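Local coordinates for antibiotic resistance protein (PDB 2VLI) that probably transfers a phosphate group from a nucleotide to tunicamycin, as a P-loop phosphotransferase that confers resistance to this antibiotic, at residues His23-Gly31 against Gln168-Pro176; His107-Leu115 against Leu142-Thr153. All blocks are in the same frame, centred on the assembly; numbering follows the deposited sequence.

Interaction 1. Residues His23-Gly31 against Gln168-Pro176; sequences HTLHERLPG and QVGLTLAPP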
loop_
_atom_site.group_PDB
_atom_site.type_symbol
_atom_site.label_atom_id
_atom_site.label_comp_id
_atom_site.label_asym_id
_atom_site.label_seq_id
_atom_site.Cartn_x
_atom_site.Cartn_y
_atom_site.Cartn_z
ATOM N N HIS A 23 -0.765 -22.551 12.605
ATOM C CA HIS A 23 -1.192 -23.756 13.347
ATOM C C HIS A 23 -0.493 -25.034 12.832
ATOM O O HIS A 23 0.089 -25.795 13.602
ATOM C CB HIS A 23 -2.714 -23.902 13.264
ATOM C CG HIS A 23 -3.242 -25.169 13.880
ATOM N ND1 HIS A 23 -3.172 -25.422 15.235
ATOM C CD2 HIS A 23 -3.883 -26.234 13.330
ATOM C CE1 HIS A 23 -3.718 -26.598 15.492
ATOM N NE2 HIS A 23 -4.159 -27.111 14.355
ATOM N N THR A 24 -0.506 -25.250 11.517
ATOM C CA THR A 24 0.202 -26.394 10.925
ATOM C C THR A 24 1.688 -26.438 11.241
ATOM O O THR A 24 2.241 -27.514 11.520
ATOM C CB THR A 24 0.031 -26.388 9.383
ATOM O OG1 THR A 24 -1.354 -26.188 9.091
ATOM C CG2 THR A 24 0.541 -27.688 8.759
ATOM N N LEU A 25 2.349 -25.288 11.176
ATOM C CA LEU A 25 3.760 -25.226 11.452
ATOM C C LEU A 25 3.961 -25.527 12.907
ATOM O O LEU A 25 4.908 -26.207 13.282
ATOM C CB LEU A 25 4.337 -23.832 11.192
ATOM C CG LEU A 25 4.803 -23.511 9.782
ATOM C CD1 LEU A 25 4.894 -21.998 9.615
ATOM C CD2 LEU A 25 6.134 -24.225 9.457
ATOM N N HIS A 26 3.087 -24.964 13.726
ATOM C CA HIS A 26 3.142 -25.179 15.162
ATOM C C HIS A 26 3.066 -26.674 15.494
ATOM O O HIS A 26 3.892 -27.175 16.255
ATOM C CB HIS A 26 2.028 -24.438 15.869
ATOM C CG HIS A 26 2.010 -24.687 17.346
ATOM N ND1 HIS A 26 3.142 -24.581 18.122
ATOM C CD2 HIS A 26 1.021 -25.116 18.170
ATOM C CE1 HIS A 26 2.838 -24.882 19.374
ATOM N NE2 HIS A 26 1.557 -25.212 19.428
ATOM N N GLU A 27 2.094 -27.358 14.890
ATOM C CA GLU A 27 1.865 -28.800 15.141
ATOM C C GLU A 27 3.047 -29.663 14.725
ATOM O O GLU A 27 3.192 -30.775 15.217
ATOM C CB GLU A 27 0.656 -29.314 14.393
ATOM C CG GLU A 27 -0.692 -28.716 14.716
ATOM C CD GLU A 27 -1.782 -29.190 13.701
ATOM O OE1 GLU A 27 -1.442 -29.503 12.517
ATOM O OE2 GLU A 27 -2.984 -29.279 14.087
ATOM N N ARG A 28 3.898 -29.152 13.831
ATOM C CA ARG A 28 5.026 -29.920 13.291
ATOM C C ARG A 28 6.405 -29.407 13.652
ATOM O O ARG A 28 7.417 -29.917 13.151
ATOM C CB ARG A 28 4.876 -30.032 11.784
ATOM C CG ARG A 28 3.540 -30.668 11.408
ATOM C CD ARG A 28 3.358 -30.874 9.925
ATOM N NE ARG A 28 4.454 -31.643 9.359
ATOM C CZ ARG A 28 4.697 -31.773 8.056
ATOM N NH1 ARG A 28 3.895 -31.206 7.170
ATOM N NH2 ARG A 28 5.743 -32.477 7.644
ATOM N N LEU A 29 6.456 -28.403 14.525
ATOM C CA LEU A 29 7.703 -27.944 15.112
ATOM C C LEU A 29 7.618 -28.068 16.617
ATOM O O LEU A 29 7.170 -27.129 17.288
ATOM C CB LEU A 29 7.961 -26.470 14.766
ATOM C CG LEU A 29 8.435 -26.201 13.351
ATOM C CD1 LEU A 29 8.285 -24.707 13.055
ATOM C CD2 LEU A 29 9.879 -26.684 13.174
ATOM N N PRO A 30 8.067 -29.208 17.175
ATOM C CA PRO A 30 7.998 -29.331 18.637
ATOM C C PRO A 30 8.806 -28.250 19.357
ATOM O O PRO A 30 9.915 -27.868 18.908
ATOM C CB PRO A 30 8.546 -30.765 18.906
ATOM C CG PRO A 30 8.350 -31.494 17.598
ATOM C CD PRO A 30 8.646 -30.413 16.549
ATOM N N GLY A 31 8.232 -27.733 20.442
ATOM C CA GLY A 31 8.825 -26.626 21.218
ATOM C C GLY A 31 8.398 -25.236 20.733
ATOM O O GLY A 31 8.739 -24.223 21.352
ATOM N N GLN A 168 12.416 -23.133 3.217
ATOM C CA GLN A 168 13.074 -21.855 2.982
ATOM C C GLN A 168 13.902 -21.452 4.194
ATOM O O GLN A 168 15.036 -21.021 4.036
ATOM C CB GLN A 168 12.060 -20.785 2.559
ATOM C CG GLN A 168 11.473 -21.119 1.210
ATOM C CD GLN A 168 10.895 -19.945 0.398
ATOM O OE1 GLN A 168 9.997 -20.153 -0.406
ATOM N NE2 GLN A 168 11.474 -18.753 0.537
ATOM N N VAL A 169 13.378 -21.670 5.401
ATOM C CA VAL A 169 14.105 -21.244 6.612
ATOM C C VAL A 169 15.116 -22.281 7.163
ATOM O O VAL A 169 15.818 -22.013 8.133
ATOM C CB VAL A 169 13.123 -20.798 7.719
ATOM C CG1 VAL A 169 12.137 -19.776 7.151
ATOM C CG2 VAL A 169 12.372 -21.945 8.278
ATOM N N GLY A 170 15.172 -23.463 6.559
ATOM C CA GLY A 170 16.181 -24.470 6.937
ATOM C C GLY A 170 15.786 -25.321 8.135
ATOM O O GLY A 170 16.642 -25.809 8.856
ATOM N N LEU A 171 14.480 -25.517 8.309
ATOM C CA LEU A 171 13.924 -26.225 9.458
ATOM C C LEU A 171 13.360 -27.568 9.050
ATOM O O LEU A 171 12.722 -27.698 8.005
ATOM C CB LEU A 171 12.803 -25.400 10.116
ATOM C CG LEU A 171 13.131 -24.353 11.197
ATOM C CD1 LEU A 171 11.836 -23.959 11.899
ATOM C CD2 LEU A 171 14.173 -24.863 12.224
ATOM N N THR A 172 13.564 -28.556 9.915
ATOM C CA THR A 172 13.027 -29.901 9.720
ATOM C C THR A 172 11.695 -30.015 10.426
ATOM O O THR A 172 11.615 -29.730 11.608
ATOM C CB THR A 172 14.049 -30.955 10.257
ATOM O OG1 THR A 172 15.042 -31.168 9.241
ATOM C CG2 THR A 172 13.370 -32.282 10.619
ATOM N N LEU A 173 10.656 -30.375 9.686
ATOM C CA LEU A 173 9.343 -30.585 10.254
ATOM C C LEU A 173 9.179 -32.022 10.760
ATOM O O LEU A 173 9.660 -32.986 10.137
ATOM C CB LEU A 173 8.239 -30.275 9.236
ATOM C CG LEU A 173 8.076 -28.833 8.724
ATOM C CD1 LEU A 173 6.799 -28.728 7.959
ATOM C CD2 LEU A 173 8.109 -27.820 9.871
ATOM N N ALA A 174 8.514 -32.157 11.899
ATOM C CA ALA A 174 7.966 -33.446 12.312
ATOM C C ALA A 174 6.912 -33.850 11.285
ATOM O O ALA A 174 6.424 -33.015 10.561
ATOM C CB ALA A 174 7.358 -33.358 13.696
ATOM N N PRO A 175 6.595 -35.149 11.183
ATOM C CA PRO A 175 5.584 -35.587 10.206
ATOM C C PRO A 175 4.168 -35.115 10.561
ATOM O O PRO A 175 3.923 -34.767 11.722
ATOM C CB PRO A 175 5.692 -37.120 10.247
ATOM C CG PRO A 175 6.346 -37.439 11.566
ATOM C CD PRO A 175 7.194 -36.270 11.933
ATOM N N PRO A 176 3.247 -35.071 9.570
ATOM C CA PRO A 176 1.860 -34.608 9.811
ATOM C C PRO A 176 1.061 -35.395 10.858
ATOM O O PRO A 176 -0.112 -35.071 11.105
ATOM C CB PRO A 176 1.193 -34.748 8.437
ATOM C CG PRO A 176 2.320 -34.800 7.444
ATOM C CD PRO A 176 3.483 -35.395 8.146
#
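Arg28 grips the backbone of Ala174 twice, with its own carbonyl and with its guanidinium. Ala174 N gives a hydrogen bond of 2.8 Å to Arg28 O, while Arg28 NE returns one of 2.7 Å to Ala174 O at the edge of the guanidinium; NH2 adds a weak bond to that oxygen. Leu173 CD1 lies over the centre of one face, 3.7 Å from Arg28 CZ, and the ring of Pro176 packs on the opposite one, its CD 3.7 Å from Arg28 NH2. A bend at chi3 (55°) turns the arginine into this slot, which suits a flat cation whose N-H donors all lie in its plane, leaving its faces for apolar groups. Beside it, Leu29 CD2 packs 3.6 Å from Leu171 CD1, and Leu173 CD2 touches Leu29 CG. In this P-loop NTPase fold, the contact joins the end of helix 20-28 to the tail after helix 158-169. Leu29 and Leu171 both reach Ile8 of strand 7-11, while Leu173 rests on Ala166. Farther out, Glu163 forms a salt bridge with Arg28 NH1 and Gln159 accepts a second bond, while a Schellman motif at Gly170, which tolerates positive phi, turns the tail from its helix.

Interaction 2. Residues His107-Leu115 against Leu142-Thr153; sequences HHFTLIAPL and LRGEQFQTHIDT. With CD (cadmium ion), chain C.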
loop_
_atom_site.group_PDB
_atom_site.type_symbol
_atom_site.label_atom_id
_atom_site.label_comp_id
_atom_site.label_asym_id
_atom_site.label_seq_id
_atom_site.Cartn_x
_atom_site.Cartn_y
_atom_site.Cartn_z
ATOM N N HIS A 107 12.423 -14.436 9.960
ATOM C CA HIS A 107 12.098 -14.924 8.636
ATOM C C HIS A 107 10.699 -14.481 8.284
ATOM O O HIS A 107 9.712 -15.053 8.750
ATOM C CB HIS A 107 12.149 -16.437 8.633
ATOM C CG HIS A 107 13.500 -16.983 8.947
ATOM N ND1 HIS A 107 14.497 -17.096 7.996
ATOM C CD2 HIS A 107 14.028 -17.451 10.106
ATOM C CE1 HIS A 107 15.573 -17.620 8.551
ATOM N NE2 HIS A 107 15.311 -17.862 9.828
ATOM N N HIS A 108 10.623 -13.459 7.461
ATOM C CA HIS A 108 9.391 -12.852 7.146
ATOM C C HIS A 108 8.901 -13.167 5.729
ATOM O O HIS A 108 9.644 -13.055 4.738
ATOM C CB HIS A 108 9.434 -11.382 7.418
ATOM C CG HIS A 108 10.513 -10.649 6.721
ATOM N ND1 HIS A 108 10.346 -10.103 5.470
ATOM C CD2 HIS A 108 11.770 -10.333 7.111
ATOM C CE1 HIS A 108 11.460 -9.479 5.119
ATOM N NE2 HIS A 108 12.336 -9.594 6.108
ATOM N N PHE A 109 7.642 -13.546 5.679
ATOM C CA PHE A 109 6.970 -14.015 4.490
ATOM C C PHE A 109 5.649 -13.349 4.356
ATOM O O PHE A 109 4.974 -13.072 5.380
ATOM C CB PHE A 109 6.700 -15.535 4.594
ATOM C CG PHE A 109 7.919 -16.358 4.751
ATOM C CD1 PHE A 109 8.765 -16.581 3.660
ATOM C CD2 PHE A 109 8.286 -16.874 6.006
ATOM C CE1 PHE A 109 9.898 -17.333 3.799
ATOM C CE2 PHE A 109 9.429 -17.620 6.150
ATOM C CZ PHE A 109 10.232 -17.874 5.071
ATOM N N THR A 110 5.215 -13.148 3.101
ATOM C CA THR A 110 3.852 -12.713 2.762
ATOM C C THR A 110 3.238 -13.752 1.819
ATOM O O THR A 110 3.850 -14.131 0.832
ATOM C CB THR A 110 3.861 -11.304 2.139
ATOM O OG1 THR A 110 4.317 -10.367 3.127
ATOM C CG2 THR A 110 2.470 -10.843 1.638
ATOM N N LEU A 111 2.077 -14.274 2.200
ATOM C CA LEU A 111 1.353 -15.250 1.382
ATOM C C LEU A 111 0.632 -14.568 0.290
ATOM O O LEU A 111 -0.206 -13.700 0.531
ATOM C CB LEU A 111 0.358 -16.017 2.219
ATOM C CG LEU A 111 0.984 -16.653 3.447
ATOM C CD1 LEU A 111 0.011 -17.557 4.181
ATOM C CD2 LEU A 111 2.257 -17.403 3.080
ATOM N N ILE A 112 0.949 -14.986 -0.938
ATOM C CA ILE A 112 0.220 -14.576 -2.128
ATOM C C ILE A 112 -0.803 -15.652 -2.482
ATOM O O ILE A 112 -0.466 -16.686 -3.046
ATOM C CB ILE A 112 1.154 -14.370 -3.324
ATOM C CG1 ILE A 112 2.296 -13.406 -2.958
ATOM C CG2 ILE A 112 0.341 -13.915 -4.563
ATOM C CD1 ILE A 112 1.803 -12.146 -2.225
ATOM N N ALA A 113 -2.050 -15.386 -2.161
ATOM C CA ALA A 113 -3.081 -16.371 -2.282
ATOM C C ALA A 113 -3.998 -16.034 -3.432
ATOM O O ALA A 113 -4.203 -14.868 -3.728
ATOM C CB ALA A 113 -3.866 -16.463 -0.976
ATOM N N PRO A 114 -4.581 -17.073 -4.082
ATOM C CA PRO A 114 -5.519 -16.876 -5.172
ATOM C C PRO A 114 -6.787 -16.131 -4.757
ATOM O O PRO A 114 -7.310 -16.336 -3.637
ATOM C CB PRO A 114 -5.859 -18.311 -5.604
ATOM C CG PRO A 114 -4.664 -19.082 -5.223
ATOM C CD PRO A 114 -4.282 -18.504 -3.882
ATOM N N LEU A 115 -7.259 -15.240 -5.632
ATOM C CA LEU A 115 -8.444 -14.427 -5.317
ATOM C C LEU A 115 -9.663 -15.301 -4.839
ATOM O O LEU A 115 -10.340 -14.965 -3.879
ATOM C CB LEU A 115 -8.832 -13.559 -6.496
ATOM C CG LEU A 115 -10.076 -12.712 -6.414
ATOM C CD1 LEU A 115 -10.048 -11.777 -5.199
ATOM C CD2 LEU A 115 -10.302 -11.993 -7.786
ATOM N N LEU A 142 -0.230 -6.727 -1.785
ATOM C CA LEU A 142 0.677 -7.678 -1.189
ATOM C C LEU A 142 1.795 -8.250 -2.090
ATOM O O LEU A 142 2.828 -8.712 -1.604
ATOM C CB LEU A 142 -0.112 -8.843 -0.534
ATOM C CG LEU A 142 -1.016 -8.442 0.638
ATOM C CD1 LEU A 142 -1.951 -9.601 1.153
ATOM C CD2 LEU A 142 -0.173 -7.984 1.745
ATOM N N ARG A 143 1.519 -8.280 -3.381
ATOM C CA ARG A 143 2.452 -8.707 -4.407
ATOM C C ARG A 143 3.583 -7.696 -4.660
ATOM O O ARG A 143 4.506 -8.012 -5.392
ATOM C CB ARG A 143 1.749 -8.949 -5.701
ATOM C CG ARG A 143 0.908 -10.230 -5.769
ATOM C CD ARG A 143 0.133 -10.184 -7.059
ATOM N NE ARG A 143 -0.725 -11.357 -7.220
ATOM C CZ ARG A 143 -0.325 -12.527 -7.708
ATOM N NH1 ARG A 143 0.907 -12.702 -8.146
ATOM N NH2 ARG A 143 -1.181 -13.554 -7.771
ATOM N N GLY A 144 3.529 -6.527 -4.024
ATOM C CA GLY A 144 4.617 -5.540 -4.119
ATOM C C GLY A 144 5.872 -6.084 -3.468
ATOM O O GLY A 144 5.790 -6.797 -2.467
ATOM N N GLU A 145 7.047 -5.706 -3.973
ATOM C CA GLU A 145 8.276 -6.154 -3.359
ATOM C C GLU A 145 8.557 -5.598 -1.965
ATOM O O GLU A 145 9.389 -6.140 -1.291
ATOM C CB GLU A 145 9.471 -6.097 -4.300
ATOM C CG GLU A 145 9.335 -7.015 -5.450
ATOM C CD GLU A 145 9.118 -8.494 -5.042
ATOM O OE1 GLU A 145 9.764 -9.022 -4.170
ATOM O OE2 GLU A 145 8.342 -9.134 -5.687
ATOM N N GLN A 146 7.863 -4.546 -1.518
ATOM C CA GLN A 146 8.001 -4.084 -0.114
ATOM C C GLN A 146 7.518 -5.198 0.882
ATOM O O GLN A 146 7.843 -5.220 2.069
ATOM C CB GLN A 146 7.183 -2.811 0.102
ATOM C CG GLN A 146 5.617 -2.907 0.158
ATOM C CD GLN A 146 4.946 -2.922 -1.193
ATOM O OE1 GLN A 146 5.586 -3.213 -2.198
ATOM N NE2 GLN A 146 3.632 -2.599 -1.232
ATOM N N PHE A 147 6.797 -6.158 0.346
ATOM C CA PHE A 147 6.278 -7.311 1.157
ATOM C C PHE A 147 7.087 -8.647 1.005
ATOM O O PHE A 147 6.702 -9.655 1.554
ATOM C CB PHE A 147 4.789 -7.516 0.823
ATOM C CG PHE A 147 3.878 -6.579 1.529
ATOM C CD1 PHE A 147 3.756 -6.621 2.908
ATOM C CD2 PHE A 147 3.114 -5.661 0.822
ATOM C CE1 PHE A 147 2.943 -5.693 3.552
ATOM C CE2 PHE A 147 2.271 -4.785 1.454
ATOM C CZ PHE A 147 2.192 -4.801 2.838
ATOM N N GLN A 148 8.246 -8.649 0.327
ATOM C CA GLN A 148 9.052 -9.864 0.199
ATOM C C GLN A 148 9.523 -10.355 1.594
ATOM O O GLN A 148 9.651 -9.552 2.524
ATOM C CB GLN A 148 10.175 -9.661 -0.833
ATOM C CG GLN A 148 11.252 -8.748 -0.364
ATOM C CD GLN A 148 12.288 -8.265 -1.428
ATOM O OE1 GLN A 148 13.360 -7.856 -1.023
ATOM N NE2 GLN A 148 11.979 -8.310 -2.739
ATOM N N THR A 149 9.704 -11.652 1.828
ATOM C CA THR A 149 9.667 -12.736 0.837
ATOM C C THR A 149 8.250 -13.219 0.549
ATOM O O THR A 149 7.495 -13.477 1.451
ATOM C CB THR A 149 10.504 -13.894 1.400
ATOM O OG1 THR A 149 11.863 -13.447 1.469
ATOM C CG2 THR A 149 10.368 -15.215 0.550
ATOM N N HIS A 150 7.904 -13.313 -0.720
ATOM C CA HIS A 150 6.647 -13.815 -1.185
ATOM C C HIS A 150 6.627 -15.331 -1.227
ATOM O O HIS A 150 7.590 -15.960 -1.622
ATOM C CB HIS A 150 6.363 -13.261 -2.595
ATOM C CG HIS A 150 6.103 -11.782 -2.637
ATOM N ND1 HIS A 150 6.883 -10.895 -3.347
ATOM C CD2 HIS A 150 5.172 -11.030 -2.005
ATOM C CE1 HIS A 150 6.407 -9.672 -3.193
ATOM N NE2 HIS A 150 5.384 -9.715 -2.365
ATOM N N ILE A 151 5.504 -15.909 -0.812
ATOM C CA ILE A 151 5.255 -17.367 -0.962
ATOM C C ILE A 151 3.924 -17.478 -1.684
ATOM O O ILE A 151 2.905 -17.053 -1.177
ATOM C CB ILE A 151 5.122 -18.077 0.390
ATOM C CG1 ILE A 151 6.409 -18.007 1.197
ATOM C CG2 ILE A 151 4.654 -19.601 0.188
ATOM C CD1 ILE A 151 7.461 -18.905 0.784
ATOM N N ASP A 152 3.922 -17.990 -2.906
ATOM C CA ASP A 152 2.672 -18.089 -3.652
ATOM C C ASP A 152 2.084 -19.427 -3.318
ATOM O O ASP A 152 2.757 -20.446 -3.458
ATOM C CB ASP A 152 2.938 -18.030 -5.145
ATOM C CG ASP A 152 1.671 -17.852 -5.985
ATOM O OD1 ASP A 152 0.579 -18.503 -5.735
ATOM O OD2 ASP A 152 1.757 -16.980 -6.884
ATOM N N THR A 153 0.829 -19.435 -2.895
ATOM C CA THR A 153 0.211 -20.626 -2.342
ATOM C C THR A 153 -0.692 -21.312 -3.367
ATOM O O THR A 153 -1.308 -22.346 -3.064
ATOM C CB THR A 153 -0.630 -20.292 -1.067
ATOM O OG1 THR A 153 -1.727 -19.443 -1.397
ATOM C CG2 THR A 153 0.215 -19.611 -0.019
HETATM CD CD CD C . 8.657 -11.273 -4.829
HETATM O O HOH W 1 7.700 -9.793 4.520
HETATM O O HOH W 2 12.323 -12.281 3.887
HETATM O O HOH W 3 -1.567 -17.230 -5.658
HETATM O O HOH W 4 -3.379 -13.040 -5.534
#
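Strands 107-112 and 150-152 run parallel, their axes 4.6 Å apart at an angle of 29°, with Thr110, Leu111 and Ile112 opposite His150, Ile151 and Asp152. They are the last two neighbours in the parallel sheet of the P-loop NTPase fold, 150-152 being one of its two edge strands within the chain. The bonds alternate as parallel pairing requires: Thr110 N to Thr149 O, Ile151 N to Thr110 O, Ile112 N to Ile151 O. On one face Leu111 CD2 lies alongside Ile151 CB, and Phe109 CD1 reaches Ile151 CG1 at 3.7 Å; such buried apolar groups suit the side turned to helix 158-169. On the other face, Thr110 OG1 donates in the carbonyl plane to a lone pair of Phe147 O (2.9 Å), held there with OG1 beside its own backbone N (chi1 -65°), which leaves CG2 to pack on Leu142. Ile112 packs beside it: its CG2 sits over the centre of the Arg143 guanidinium, 3.5 Å from Arg143 CZ, and its CD1 meets His150 CD2 at 3.6 Å. The His150 imidazole is fixed at both nitrogens, since NE2 donates to Leu142 O (2.8 Å) while ND1 binds the cadmium ion at 2.3 Å. Glu145 grips the same metal with both carboxylate oxygens, and its OE1, 2.6 Å from the ion, also accepts a bond from Gln148 NE2 on its anti lone pair.

Interaction 2 is nested within the chain loop that interaction 1 closes, and their centres lie about 20 Å apart. Helix 158-169 joins them: it is the next helix after strand 150-152 and ends in the tail that packs on helix 20-28. Its last turn bridges the two contacts, for Val169 CG1 lies 3.4 Å from Phe109 CZ and Gln168 NE2 3.7 Å from Thr149 CG2. Strand 7-11 is a second common neighbour, taking Leu25, Leu29 and Leu171 and pairing with strand 107-112. The cadmium ion belongs to interaction 2 alone. Strand 7-11 and helix 20-28 flank the probable phosphate-binding P-loop, which is partly unmodelled, so interaction 1 packs on the far end of the helix following it.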